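Local atomic coordinates of ribosome-inactivating protein (Lychnis chalcedonica, PDB entry 2G5X), a protein that belongs to the plant ribosome-inactivating proteins, a family sharing one mixed alpha/beta fold, and goes by the name lychnin. Residues A194-N202 against G219-K227; L61-L70 against S164-R173. All coordinates share one frame; numbering follows the deposited sequence.

Contact 1: residues A194-N202 against G219-K227; sequences ARITLLENN and GQFTEEEMK
Arg195 and Glu225 form a side-on, two-nitrogen salt bridge that ties the helix of 194-202 to the loop 219-227. Arg195 NE reaches Glu225 OE1 at 2.7 Å and Arg195 NH2 reaches Glu225 OE2 at 2.9 Å; each oxygen offers its syn lone pair, and the guanidinium and carboxylate planes lie only 28° apart. The arginine chain, with CG anti to the backbone N (chi1 -169°), runs extended from CG to NE, which carries its end over to the loop. Within the loop, Thr222 N also donates to Glu225 OE2 (3.0 Å), from the anti side and tilted out of the carboxylate plane, and so helps hold the carboxylate in place, while the ST motif, Glu225 N to Thr222 OG1, holds the turn that carries it. Arg195 NH2 adds a weak bond to Gln220 O (3.3 Å), and a water that donates to Gln220 O accepts weakly from Arg195 NH1.

The apolar part centres on Phe221. Leu199 CD1 sits over one face of the ring in a CH-pi contact, 4.1 Å from the centroid and 20° off the normal, and Leu199 CA lies 3.6 Å from Phe221 CE2, so the ring rests against the helix backbone itself. At the ring edge Leu198 CG meets Phe221 CZ at 3.9 Å.

Behind this surface Leu199 also packs on Ile206 of helix 203-210 and on Phe174, and Glu225 touches Tyr176 of helix 175-184. The late loop is thus laid over helix 193-201 beside helices 175-184 and 203-210, which precede and follow that helix in the chain.

Contact 2: residues L61-L70 against S164-R173; sequences LAFRASDAYL and SIQMVAEAAR
Arg173 and Asp67 join the last turn of helix 154-173 to the turn between strands 58-64 and 69-76. From CB the arginine chain leaves with CG anti to the carbonyl carbon (chi1 -67°) and stays extended through CD to NE; Arg173 NE passes 4.2 Å from Ala68 CB. At the tip, Arg173 NH2 donates to Asp67 O at 2.8 Å; the bond lies in the carbonyl plane and in the guanidinium plane, with an N-H...O angle of 156°. Ala68 O comes as near as 3.2 Å to Arg173 NH2 but is badly angled and not bonded. Arg173 NH1 makes a salt bridge with Glu170 OE1 at 2.9 Å, one helical turn back, meeting that oxygen from above the carboxylate plane. With both terminal nitrogens engaged, the rotation of the guanidinium is probably restrained, and it also makes a cation-pi contact with Trp203.

The turn that receives it is a hairpin closed by a G1 beta bulge, in which Ala68 and Tyr69 both face Arg64; Ala68 takes the left-handed conformation there. The hairpin belongs to the mixed sheet of the ribosome-inactivating fold, and helix 154-173 packs against that sheet, strand 61-64 and helix segment 164-173 crossing at -40°.

Toward the start of the helix segment the contact is apolar. The ring of Phe63 touches Val168 CG1 through CZ and Ala169 CB through CE2, both at 3.9 Å, while Leu70 CD1 lies over one face, offset toward its rim. Leu70 CD2 meets Ile165 CG1 at 4.1 Å, and Leu61 CD1 approaches Ser164 CB. Phe24 of helix 10-25 packs on Phe63 and Ala68.

In the fold
The centre of contact 2 lies about 3 Å, and that of contact 1 about 18 Å, from the centre of the chain; the two centres are about 17 Å apart. Along the sequence they come in series: the hairpin of 61-70 is met by helix 154-173 before helix 193-201 takes up the later loop 219-227. They share no helix or strand, yet they touch where Glu200 of contact 1 reaches Glu170 and Gln166 of contact 2, with Arg130 forming a salt bridge to Glu200 and a long, weak ion pair with Glu170. Helix 193-201 therefore bears on the central helix by one side and receives the loop on another, linking the buried sheet-helix core to the C-terminal region.

Contact 1: residues A194-N202 against G219-K227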
ATOM      1  N   ALA A 194      -2.270   0.613  18.852  1.00 10.05           N
ATOM      2  CA  ALA A 194      -1.689   1.940  19.017  1.00 11.55           C
ATOM      3  C   ALA A 194      -0.172   2.062  18.853  1.00  9.93           C
ATOM      4  O   ALA A 194       0.300   3.033  18.262  1.00  8.78           O
ATOM      5  CB  ALA A 194      -2.106   2.515  20.370  1.00  9.95           C
ATOM      6  N   ARG A 195       0.596   1.102  19.367  1.00  8.98           N
ATOM      7  CA  ARG A 195       2.049   1.204  19.257  1.00  9.17           C
ATOM      8  C   ARG A 195       2.527   1.098  17.810  1.00 10.01           C
ATOM      9  O   ARG A 195       3.391   1.868  17.381  1.00  8.69           O
ATOM     10  CB  ARG A 195       2.747   0.147  20.126  1.00  9.96           C
ATOM     11  CG  ARG A 195       4.249   0.391  20.248  1.00 11.39           C
ATOM     12  CD  ARG A 195       4.950  -0.577  21.194  1.00 12.92           C
ATOM     13  NE  ARG A 195       6.397  -0.372  21.160  1.00 12.00           N
ATOM     14  CZ  ARG A 195       7.037   0.625  21.768  1.00 14.79           C
ATOM     15  NH1 ARG A 195       6.366   1.522  22.481  1.00 13.42           N
ATOM     16  NH2 ARG A 195       8.353   0.739  21.641  1.00 13.62           N
ATOM     17  N   ILE A 196       1.971   0.149  17.059  1.00  9.04           N
ATOM     18  CA  ILE A 196       2.349  -0.014  15.658  1.00  9.67           C
ATOM     19  C   ILE A 196       1.925   1.212  14.856  1.00  9.54           C
ATOM     20  O   ILE A 196       2.611   1.615  13.920  1.00  9.85           O
ATOM     21  CB  ILE A 196       1.710  -1.284  15.034  1.00  9.98           C
ATOM     22  CG1 ILE A 196       2.461  -2.524  15.522  1.00 10.83           C
ATOM     23  CG2 ILE A 196       1.747  -1.200  13.506  1.00 10.67           C
ATOM     24  CD1 ILE A 196       1.869  -3.838  15.053  1.00 12.72           C
ATOM     25  N   THR A 197       0.794   1.805  15.225  1.00  9.39           N
ATOM     26  CA  THR A 197       0.312   2.993  14.531  1.00 10.35           C
ATOM     27  C   THR A 197       1.300   4.148  14.740  1.00 10.03           C
ATOM     28  O   THR A 197       1.587   4.904  13.811  1.00 10.52           O
ATOM     29  CB  THR A 197      -1.098   3.395  15.031  1.00 11.64           C
ATOM     30  OG1 THR A 197      -2.028   2.341  14.733  1.00 12.36           O
ATOM     31  CG2 THR A 197      -1.567   4.674  14.351  1.00 11.98           C
ATOM     32  N   LEU A 198       1.830   4.275  15.954  1.00  9.66           N
ATOM     33  CA  LEU A 198       2.795   5.335  16.256  1.00  9.28           C
ATOM     34  C   LEU A 198       4.124   5.043  15.556  1.00  8.17           C
ATOM     35  O   LEU A 198       4.815   5.956  15.096  1.00  7.74           O
ATOM     36  CB  LEU A 198       3.013   5.443  17.767  1.00 12.32           C
ATOM     37  CG  LEU A 198       3.916   6.585  18.245  1.00 13.91           C
ATOM     38  CD1 LEU A 198       3.348   7.924  17.787  1.00 16.35           C
ATOM     39  CD2 LEU A 198       4.020   6.544  19.765  1.00 17.09           C
ATOM     40  N   LEU A 199       4.481   3.763  15.485  1.00  7.42           N
ATOM     41  CA  LEU A 199       5.711   3.359  14.814  1.00  7.44           C
ATOM     42  C   LEU A 199       5.634   3.799  13.351  1.00  7.08           C
ATOM     43  O   LEU A 199       6.576   4.392  12.817  1.00  7.37           O
ATOM     44  CB  LEU A 199       5.876   1.838  14.890  1.00  7.38           C
ATOM     45  CG  LEU A 199       7.004   1.215  14.066  1.00  7.38           C
ATOM     46  CD1 LEU A 199       8.362   1.768  14.508  1.00  7.38           C
ATOM     47  CD2 LEU A 199       6.962  -0.293  14.238  1.00  8.64           C
ATOM     48  N   GLU A 200       4.507   3.496  12.714  1.00  7.87           N
ATOM     49  CA  GLU A 200       4.282   3.862  11.318  1.00  7.14           C
ATOM     50  C   GLU A 200       4.410   5.369  11.115  1.00  6.78           C
ATOM     51  O   GLU A 200       4.988   5.824  10.131  1.00  6.53           O
ATOM     52  CB  GLU A 200       2.891   3.403  10.865  1.00  7.78           C
ATOM     53  CG  GLU A 200       2.760   1.894  10.689  1.00  7.15           C
ATOM     54  CD  GLU A 200       1.330   1.445  10.423  1.00  7.77           C
ATOM     55  OE1 GLU A 200       1.130   0.252  10.115  1.00  7.87           O
ATOM     56  OE2 GLU A 200       0.407   2.278  10.526  1.00  8.32           O
ATOM     57  N   ASN A 201       3.863   6.144  12.045  1.00  6.69           N
ATOM     58  CA  ASN A 201       3.932   7.598  11.936  1.00  7.68           C
ATOM     59  C   ASN A 201       5.364   8.126  11.954  1.00  7.42           C
ATOM     60  O   ASN A 201       5.638   9.198  11.410  1.00  8.28           O
ATOM     61  CB  ASN A 201       3.146   8.262  13.070  1.00  8.60           C
ATOM     62  CG  ASN A 201       1.652   8.033  12.958  1.00 11.53           C
ATOM     63  OD1 ASN A 201       1.148   7.634  11.910  1.00 13.03           O
ATOM     64  ND2 ASN A 201       0.931   8.305  14.039  1.00 11.51           N
ATOM     65  N   ASN A 202       6.272   7.369  12.569  1.00  7.64           N
ATOM     66  CA  ASN A 202       7.673   7.774  12.680  1.00  8.78           C
ATOM     67  C   ASN A 202       8.604   7.251  11.581  1.00  7.98           C
ATOM     68  O   ASN A 202       9.820   7.196  11.774  1.00  6.71           O
ATOM     69  CB  ASN A 202       8.234   7.349  14.045  1.00  9.71           C
ATOM     70  CG  ASN A 202       7.806   8.276  15.172  1.00 13.72           C
ATOM     71  OD1 ASN A 202       6.738   8.111  15.769  1.00 13.22           O
ATOM     72  ND2 ASN A 202       8.643   9.264  15.463  1.00 12.96           N
ATOM     73  N   GLY A 219      15.651   3.359  21.369  1.00 17.81           N
ATOM     74  CA  GLY A 219      15.243   4.696  21.758  1.00 17.34           C
ATOM     75  C   GLY A 219      13.762   4.643  22.071  1.00 17.47           C
ATOM     76  O   GLY A 219      13.325   3.828  22.885  1.00 16.38           O
ATOM     77  N   GLN A 220      12.982   5.505  21.429  1.00 16.94           N
ATOM     78  CA  GLN A 220      11.542   5.509  21.633  1.00 16.08           C
ATOM     79  C   GLN A 220      11.024   4.136  21.203  1.00 14.06           C
ATOM     80  O   GLN A 220      10.071   3.608  21.771  1.00 13.43           O
ATOM     81  CB  GLN A 220      10.898   6.617  20.797  1.00 18.19           C
ATOM     82  CG  GLN A 220       9.386   6.541  20.700  1.00 21.16           C
ATOM     83  CD  GLN A 220       8.795   7.747  19.992  1.00 22.48           C
ATOM     84  OE1 GLN A 220       7.639   8.112  20.221  1.00 24.91           O
ATOM     85  NE2 GLN A 220       9.588   8.379  19.136  1.00 24.51           N
ATOM     86  N   PHE A 221      11.670   3.566  20.191  1.00 12.77           N
ATOM     87  CA  PHE A 221      11.307   2.246  19.696  1.00 11.86           C
ATOM     88  C   PHE A 221      12.525   1.335  19.792  1.00 11.68           C
ATOM     89  O   PHE A 221      13.657   1.809  19.901  1.00 10.60           O
ATOM     90  CB  PHE A 221      10.819   2.326  18.245  1.00 12.04           C
ATOM     91  CG  PHE A 221       9.599   3.186  18.065  1.00 12.57           C
ATOM     92  CD1 PHE A 221       9.721   4.536  17.747  1.00 16.95           C
ATOM     93  CD2 PHE A 221       8.327   2.656  18.249  1.00 14.99           C
ATOM     94  CE1 PHE A 221       8.592   5.344  17.618  1.00 16.08           C
ATOM     95  CE2 PHE A 221       7.192   3.458  18.122  1.00 16.19           C
ATOM     96  CZ  PHE A 221       7.327   4.804  17.806  1.00 16.05           C
ATOM     97  N   THR A 222      12.291   0.030  19.762  1.00  9.97           N
ATOM     98  CA  THR A 222      13.380  -0.934  19.853  1.00  9.58           C
ATOM     99  C   THR A 222      14.127  -1.022  18.531  1.00 10.42           C
ATOM    100  O   THR A 222      13.651  -0.543  17.501  1.00  9.03           O
ATOM    101  CB  THR A 222      12.858  -2.342  20.197  1.00  8.86           C
ATOM    102  OG1 THR A 222      12.115  -2.858  19.086  1.00  8.81           O
ATOM    103  CG2 THR A 222      11.963  -2.297  21.420  1.00 10.12           C
ATOM    104  N   GLU A 223      15.301  -1.643  18.560  1.00 11.14           N
ATOM    105  CA  GLU A 223      16.093  -1.794  17.350  1.00 13.16           C
ATOM    106  C   GLU A 223      15.329  -2.621  16.312  1.00 12.46           C
ATOM    107  O   GLU A 223      15.415  -2.357  15.112  1.00 11.76           O
ATOM    108  CB  GLU A 223      17.433  -2.453  17.679  1.00 16.04           C
ATOM    109  CG  GLU A 223      18.359  -2.600  16.487  1.00 21.95           C
ATOM    110  CD  GLU A 223      19.766  -2.998  16.887  1.00 25.54           C
ATOM    111  OE1 GLU A 223      20.583  -3.276  15.982  1.00 29.63           O
ATOM    112  OE2 GLU A 223      20.056  -3.028  18.104  1.00 28.63           O
ATOM    113  N   GLU A 224      14.569  -3.610  16.777  1.00 11.10           N
ATOM    114  CA  GLU A 224      13.794  -4.458  15.873  1.00 11.69           C
ATOM    115  C   GLU A 224      12.614  -3.707  15.256  1.00  9.86           C
ATOM    116  O   GLU A 224      12.312  -3.870  14.074  1.00  9.85           O
ATOM    117  CB  GLU A 224      13.288  -5.703  16.610  1.00 12.46           C
ATOM    118  CG  GLU A 224      14.398  -6.643  17.061  1.00 16.92           C
ATOM    119  CD  GLU A 224      15.122  -6.152  18.301  1.00 18.57           C
ATOM    120  OE1 GLU A 224      16.300  -6.522  18.486  1.00 22.16           O
ATOM    121  OE2 GLU A 224      14.512  -5.410  19.099  1.00 20.25           O
ATOM    122  N   GLU A 225      11.945  -2.886  16.057  1.00 10.53           N
ATOM    123  CA  GLU A 225      10.820  -2.108  15.554  1.00  8.97           C
ATOM    124  C   GLU A 225      11.296  -1.123  14.490  1.00  9.00           C
ATOM    125  O   GLU A 225      10.572  -0.828  13.534  1.00  8.76           O
ATOM    126  CB  GLU A 225      10.148  -1.341  16.696  1.00 11.08           C
ATOM    127  CG  GLU A 225       9.150  -2.162  17.487  1.00 10.71           C
ATOM    128  CD  GLU A 225       8.679  -1.460  18.748  1.00 11.81           C
ATOM    129  OE1 GLU A 225       7.619  -1.853  19.278  1.00 11.83           O
ATOM    130  OE2 GLU A 225       9.373  -0.529  19.216  1.00  9.64           O
ATOM    131  N   MET A 226      12.526  -0.638  14.648  1.00  8.90           N
ATOM    132  CA  MET A 226      13.098   0.332  13.720  1.00 10.23           C
ATOM    133  C   MET A 226      13.759  -0.257  12.475  1.00 10.09           C
ATOM    134  O   MET A 226      14.227   0.490  11.616  1.00 11.04           O
ATOM    135  CB  MET A 226      14.109   1.225  14.450  1.00 10.79           C
ATOM    136  CG  MET A 226      13.496   2.097  15.537  1.00 11.21           C
ATOM    137  SD  MET A 226      14.651   3.335  16.173  1.00 17.43           S
ATOM    138  CE  MET A 226      15.649   2.327  17.262  1.00 16.39           C
ATOM    139  N   LYS A 227      13.798  -1.581  12.368  1.00  9.46           N
ATOM    140  CA  LYS A 227      14.412  -2.232  11.212  1.00  9.25           C
ATOM    141  C   LYS A 227      13.587  -1.940   9.956  1.00  9.59           C
ATOM    142  O   LYS A 227      12.573  -2.592   9.696  1.00  8.50           O
ATOM    143  CB  LYS A 227      14.492  -3.745  11.440  1.00 13.04           C
ATOM    144  CG  LYS A 227      15.688  -4.424  10.788  1.00 18.44           C
ATOM    145  CD  LYS A 227      16.889  -4.437  11.727  1.00 24.25           C
ATOM    146  CE  LYS A 227      18.159  -4.862  11.004  1.00 26.36           C
ATOM    147  NZ  LYS A 227      19.337  -4.891  11.916  1.00 29.88           N
TER
HETATM  148  O   HOH W   1       8.121   4.210  23.403  1.00 25.88           O

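Contact 2: residues L61-L70 against S164-R173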
ATOM      1  N   LEU A  61      -3.053  -1.482  -7.876  1.00  6.62           N
ATOM      2  CA  LEU A  61      -2.867  -0.312  -7.021  1.00  6.26           C
ATOM      3  C   LEU A  61      -1.764   0.584  -7.572  1.00  6.62           C
ATOM      4  O   LEU A  61      -0.794   0.095  -8.148  1.00  7.64           O
ATOM      5  CB  LEU A  61      -2.466  -0.744  -5.608  1.00  6.05           C
ATOM      6  CG  LEU A  61      -3.355  -1.731  -4.850  1.00  5.77           C
ATOM      7  CD1 LEU A  61      -2.693  -2.095  -3.521  1.00  9.38           C
ATOM      8  CD2 LEU A  61      -4.716  -1.112  -4.614  1.00  8.62           C
ATOM      9  N   ALA A  62      -1.902   1.894  -7.374  1.00  5.92           N
ATOM     10  CA  ALA A  62      -0.893   2.845  -7.838  1.00  5.31           C
ATOM     11  C   ALA A  62      -0.344   3.649  -6.662  1.00  6.59           C
ATOM     12  O   ALA A  62      -1.095   4.337  -5.972  1.00  6.83           O
ATOM     13  CB  ALA A  62      -1.490   3.785  -8.881  1.00  6.81           C
ATOM     14  N   PHE A  63       0.966   3.555  -6.434  1.00  6.10           N
ATOM     15  CA  PHE A  63       1.614   4.282  -5.340  1.00  7.67           C
ATOM     16  C   PHE A  63       2.579   5.345  -5.850  1.00  7.01           C
ATOM     17  O   PHE A  63       3.376   5.079  -6.754  1.00  9.33           O
ATOM     18  CB  PHE A  63       2.431   3.337  -4.446  1.00  7.86           C
ATOM     19  CG  PHE A  63       1.615   2.319  -3.704  1.00  7.79           C
ATOM     20  CD1 PHE A  63       1.358   1.072  -4.264  1.00  8.33           C
ATOM     21  CD2 PHE A  63       1.130   2.596  -2.429  1.00  6.13           C
ATOM     22  CE1 PHE A  63       0.630   0.109  -3.563  1.00  8.86           C
ATOM     23  CE2 PHE A  63       0.401   1.646  -1.720  1.00  6.35           C
ATOM     24  CZ  PHE A  63       0.151   0.398  -2.287  1.00  7.26           C
ATOM     25  N   ARG A  64       2.516   6.541  -5.266  1.00  6.76           N
ATOM     26  CA  ARG A  64       3.443   7.611  -5.635  1.00  7.06           C
ATOM     27  C   ARG A  64       4.812   7.080  -5.200  1.00  7.11           C
ATOM     28  O   ARG A  64       4.985   6.660  -4.058  1.00  8.42           O
ATOM     29  CB  ARG A  64       3.088   8.908  -4.894  1.00  7.23           C
ATOM     30  CG  ARG A  64       4.106  10.040  -5.065  1.00  6.91           C
ATOM     31  CD  ARG A  64       3.513  11.403  -4.675  1.00  8.98           C
ATOM     32  NE  ARG A  64       2.525  11.853  -5.655  1.00  9.18           N
ATOM     33  CZ  ARG A  64       1.221  11.973  -5.419  1.00  9.96           C
ATOM     34  NH1 ARG A  64       0.723  11.687  -4.222  1.00 11.73           N
ATOM     35  NH2 ARG A  64       0.409  12.361  -6.392  1.00 10.06           N
ATOM     36  N   ALA A  65       5.776   7.095  -6.117  1.00  6.75           N
ATOM     37  CA  ALA A  65       7.113   6.554  -5.865  1.00  7.61           C
ATOM     38  C   ALA A  65       8.008   7.260  -4.847  1.00  7.95           C
ATOM     39  O   ALA A  65       8.883   6.632  -4.245  1.00  9.35           O
ATOM     40  CB  ALA A  65       7.856   6.421  -7.192  1.00  8.34           C
ATOM     41  N   SER A  66       7.798   8.553  -4.645  1.00  7.52           N
ATOM     42  CA  SER A  66       8.623   9.304  -3.707  1.00  8.30           C
ATOM     43  C   SER A  66       8.348   9.004  -2.240  1.00  7.20           C
ATOM     44  O   SER A  66       9.246   9.120  -1.401  1.00  7.44           O
ATOM     45  CB  SER A  66       8.446  10.806  -3.941  1.00  7.65           C
ATOM     46  OG  SER A  66       7.103  11.196  -3.719  1.00  7.38           O
ATOM     47  N   ASP A  67       7.113   8.616  -1.931  1.00  8.45           N
ATOM     48  CA  ASP A  67       6.725   8.357  -0.547  1.00  8.91           C
ATOM     49  C   ASP A  67       5.852   7.126  -0.309  1.00  8.42           C
ATOM     50  O   ASP A  67       5.361   6.926   0.803  1.00  9.92           O
ATOM     51  CB  ASP A  67       6.008   9.587   0.013  1.00  9.15           C
ATOM     52  CG  ASP A  67       4.812  10.006  -0.832  1.00 11.97           C
ATOM     53  OD1 ASP A  67       4.446   9.261  -1.767  1.00 11.27           O
ATOM     54  OD2 ASP A  67       4.232  11.078  -0.561  1.00 11.45           O
ATOM     55  N   ALA A  68       5.661   6.311  -1.343  1.00  8.17           N
ATOM     56  CA  ALA A  68       4.850   5.093  -1.244  1.00  8.09           C
ATOM     57  C   ALA A  68       3.408   5.386  -0.804  1.00  8.59           C
ATOM     58  O   ALA A  68       2.812   4.636  -0.033  1.00  8.86           O
ATOM     59  CB  ALA A  68       5.513   4.103  -0.278  1.00  9.21           C
ATOM     60  N   TYR A  69       2.851   6.472  -1.329  1.00  7.80           N
ATOM     61  CA  TYR A  69       1.492   6.907  -1.006  1.00  8.94           C
ATOM     62  C   TYR A  69       0.476   6.413  -2.050  1.00  8.65           C
ATOM     63  O   TYR A  69       0.660   6.627  -3.245  1.00  9.08           O
ATOM     64  CB  TYR A  69       1.498   8.435  -0.930  1.00 10.78           C
ATOM     65  CG  TYR A  69       0.277   9.063  -0.319  1.00 13.85           C
ATOM     66  CD1 TYR A  69      -0.770   9.518  -1.119  1.00 15.64           C
ATOM     67  CD2 TYR A  69       0.174   9.227   1.060  1.00 14.80           C
ATOM     68  CE1 TYR A  69      -1.887  10.125  -0.560  1.00 17.11           C
ATOM     69  CE2 TYR A  69      -0.940   9.833   1.631  1.00 17.14           C
ATOM     70  CZ  TYR A  69      -1.965  10.280   0.817  1.00 16.47           C
ATOM     71  OH  TYR A  69      -3.063  10.888   1.376  1.00 17.49           O
ATOM     72  N   LEU A  70      -0.596   5.759  -1.598  1.00  7.74           N
ATOM     73  CA  LEU A  70      -1.625   5.232  -2.507  1.00  6.51           C
ATOM     74  C   LEU A  70      -2.513   6.335  -3.095  1.00  6.62           C
ATOM     75  O   LEU A  70      -3.153   7.085  -2.356  1.00  5.54           O
ATOM     76  CB  LEU A  70      -2.506   4.209  -1.773  1.00  7.92           C
ATOM     77  CG  LEU A  70      -3.598   3.526  -2.610  1.00  7.44           C
ATOM     78  CD1 LEU A  70      -2.961   2.602  -3.639  1.00  9.14           C
ATOM     79  CD2 LEU A  70      -4.534   2.739  -1.699  1.00  8.25           C
ATOM     80  N   SER A 164      -5.231  -2.449   2.334  1.00  5.53           N
ATOM     81  CA  SER A 164      -4.144  -2.528   1.364  1.00  5.58           C
ATOM     82  C   SER A 164      -2.940  -1.698   1.814  1.00  6.25           C
ATOM     83  O   SER A 164      -1.795  -2.123   1.667  1.00  7.45           O
ATOM     84  CB  SER A 164      -4.620  -2.041  -0.008  1.00  5.76           C
ATOM     85  OG  SER A 164      -5.579  -2.930  -0.562  1.00  7.24           O
ATOM     86  N   ILE A 165      -3.195  -0.512   2.360  1.00  5.56           N
ATOM     87  CA  ILE A 165      -2.111   0.346   2.826  1.00  5.50           C
ATOM     88  C   ILE A 165      -1.314  -0.344   3.936  1.00  6.58           C
ATOM     89  O   ILE A 165      -0.082  -0.364   3.913  1.00  6.35           O
ATOM     90  CB  ILE A 165      -2.666   1.703   3.326  1.00  5.55           C
ATOM     91  CG1 ILE A 165      -3.183   2.509   2.128  1.00  7.68           C
ATOM     92  CG2 ILE A 165      -1.590   2.479   4.075  1.00  7.45           C
ATOM     93  CD1 ILE A 165      -3.989   3.739   2.510  1.00  9.29           C
ATOM     94  N   GLN A 166      -2.019  -0.932   4.895  1.00  5.61           N
ATOM     95  CA  GLN A 166      -1.371  -1.624   6.005  1.00  5.88           C
ATOM     96  C   GLN A 166      -0.547  -2.826   5.551  1.00  5.65           C
ATOM     97  O   GLN A 166       0.629  -2.950   5.893  1.00  5.44           O
ATOM     98  CB  GLN A 166      -2.425  -2.107   7.007  1.00  7.05           C
ATOM     99  CG  GLN A 166      -3.141  -1.002   7.757  1.00  7.53           C
ATOM    100  CD  GLN A 166      -2.365  -0.528   8.967  1.00 13.18           C
ATOM    101  OE1 GLN A 166      -1.196  -0.159   8.864  1.00 12.99           O
ATOM    102  NE2 GLN A 166      -3.016  -0.534  10.128  1.00 12.84           N
ATOM    103  N   MET A 167      -1.173  -3.706   4.772  1.00  5.80           N
ATOM    104  CA  MET A 167      -0.532  -4.932   4.311  1.00  6.58           C
ATOM    105  C   MET A 167       0.491  -4.798   3.189  1.00  5.63           C
ATOM    106  O   MET A 167       1.350  -5.666   3.031  1.00  7.10           O
ATOM    107  CB  MET A 167      -1.610  -5.945   3.910  1.00  7.48           C
ATOM    108  CG  MET A 167      -2.517  -6.356   5.071  1.00  7.56           C
ATOM    109  SD  MET A 167      -3.838  -7.499   4.610  1.00  7.56           S
ATOM    110  CE  MET A 167      -2.928  -9.028   4.448  1.00  7.52           C
ATOM    111  N   VAL A 168       0.413  -3.716   2.421  1.00  5.10           N
ATOM    112  CA  VAL A 168       1.346  -3.510   1.316  1.00  5.67           C
ATOM    113  C   VAL A 168       2.360  -2.396   1.589  1.00  5.96           C
ATOM    114  O   VAL A 168       3.562  -2.654   1.653  1.00  5.86           O
ATOM    115  CB  VAL A 168       0.583  -3.202  -0.006  1.00  5.06           C
ATOM    116  CG1 VAL A 168       1.565  -3.068  -1.166  1.00  4.85           C
ATOM    117  CG2 VAL A 168      -0.421  -4.314  -0.300  1.00  7.98           C
ATOM    118  N   ALA A 169       1.882  -1.167   1.773  1.00  5.48           N
ATOM    119  CA  ALA A 169       2.777  -0.034   2.003  1.00  5.55           C
ATOM    120  C   ALA A 169       3.502  -0.017   3.350  1.00  6.54           C
ATOM    121  O   ALA A 169       4.728   0.087   3.396  1.00  5.01           O
ATOM    122  CB  ALA A 169       2.014   1.277   1.808  1.00  6.79           C
ATOM    123  N   GLU A 170       2.760  -0.113   4.449  1.00  4.40           N
ATOM    124  CA  GLU A 170       3.391  -0.086   5.766  1.00  7.47           C
ATOM    125  C   GLU A 170       4.299  -1.294   5.980  1.00  6.00           C
ATOM    126  O   GLU A 170       5.369  -1.178   6.586  1.00  6.61           O
ATOM    127  CB  GLU A 170       2.325  -0.011   6.863  1.00  6.79           C
ATOM    128  CG  GLU A 170       1.402   1.203   6.737  1.00  8.70           C
ATOM    129  CD  GLU A 170       2.073   2.530   7.078  1.00 11.22           C
ATOM    130  OE1 GLU A 170       3.318   2.623   7.035  1.00 10.33           O
ATOM    131  OE2 GLU A 170       1.340   3.496   7.378  1.00 12.48           O
ATOM    132  N   ALA A 171       3.877  -2.452   5.480  1.00  6.71           N
ATOM    133  CA  ALA A 171       4.678  -3.668   5.609  1.00  6.58           C
ATOM    134  C   ALA A 171       5.965  -3.522   4.791  1.00  7.04           C
ATOM    135  O   ALA A 171       7.018  -4.028   5.177  1.00  7.37           O
ATOM    136  CB  ALA A 171       3.882  -4.883   5.127  1.00  7.72           C
ATOM    137  N   ALA A 172       5.879  -2.837   3.657  1.00  6.55           N
ATOM    138  CA  ALA A 172       7.066  -2.629   2.828  1.00  5.43           C
ATOM    139  C   ALA A 172       8.065  -1.743   3.577  1.00  5.19           C
ATOM    140  O   ALA A 172       9.275  -1.989   3.564  1.00  4.54           O
ATOM    141  CB  ALA A 172       6.675  -1.977   1.504  1.00  6.12           C
ATOM    142  N   ARG A 173       7.549  -0.711   4.233  1.00  5.86           N
ATOM    143  CA  ARG A 173       8.383   0.222   4.986  1.00  5.94           C
ATOM    144  C   ARG A 173       9.039  -0.391   6.221  1.00  6.51           C
ATOM    145  O   ARG A 173      10.226  -0.169   6.476  1.00  6.72           O
ATOM    146  CB  ARG A 173       7.547   1.419   5.439  1.00  6.26           C
ATOM    147  CG  ARG A 173       7.049   2.322   4.323  1.00  7.22           C
ATOM    148  CD  ARG A 173       5.944   3.226   4.847  1.00  8.86           C
ATOM    149  NE  ARG A 173       5.510   4.223   3.873  1.00  9.79           N
ATOM    150  CZ  ARG A 173       4.252   4.634   3.743  1.00 10.80           C
ATOM    151  NH1 ARG A 173       3.304   4.121   4.519  1.00 12.39           N
ATOM    152  NH2 ARG A 173       3.941   5.569   2.856  1.00  9.65           N
TER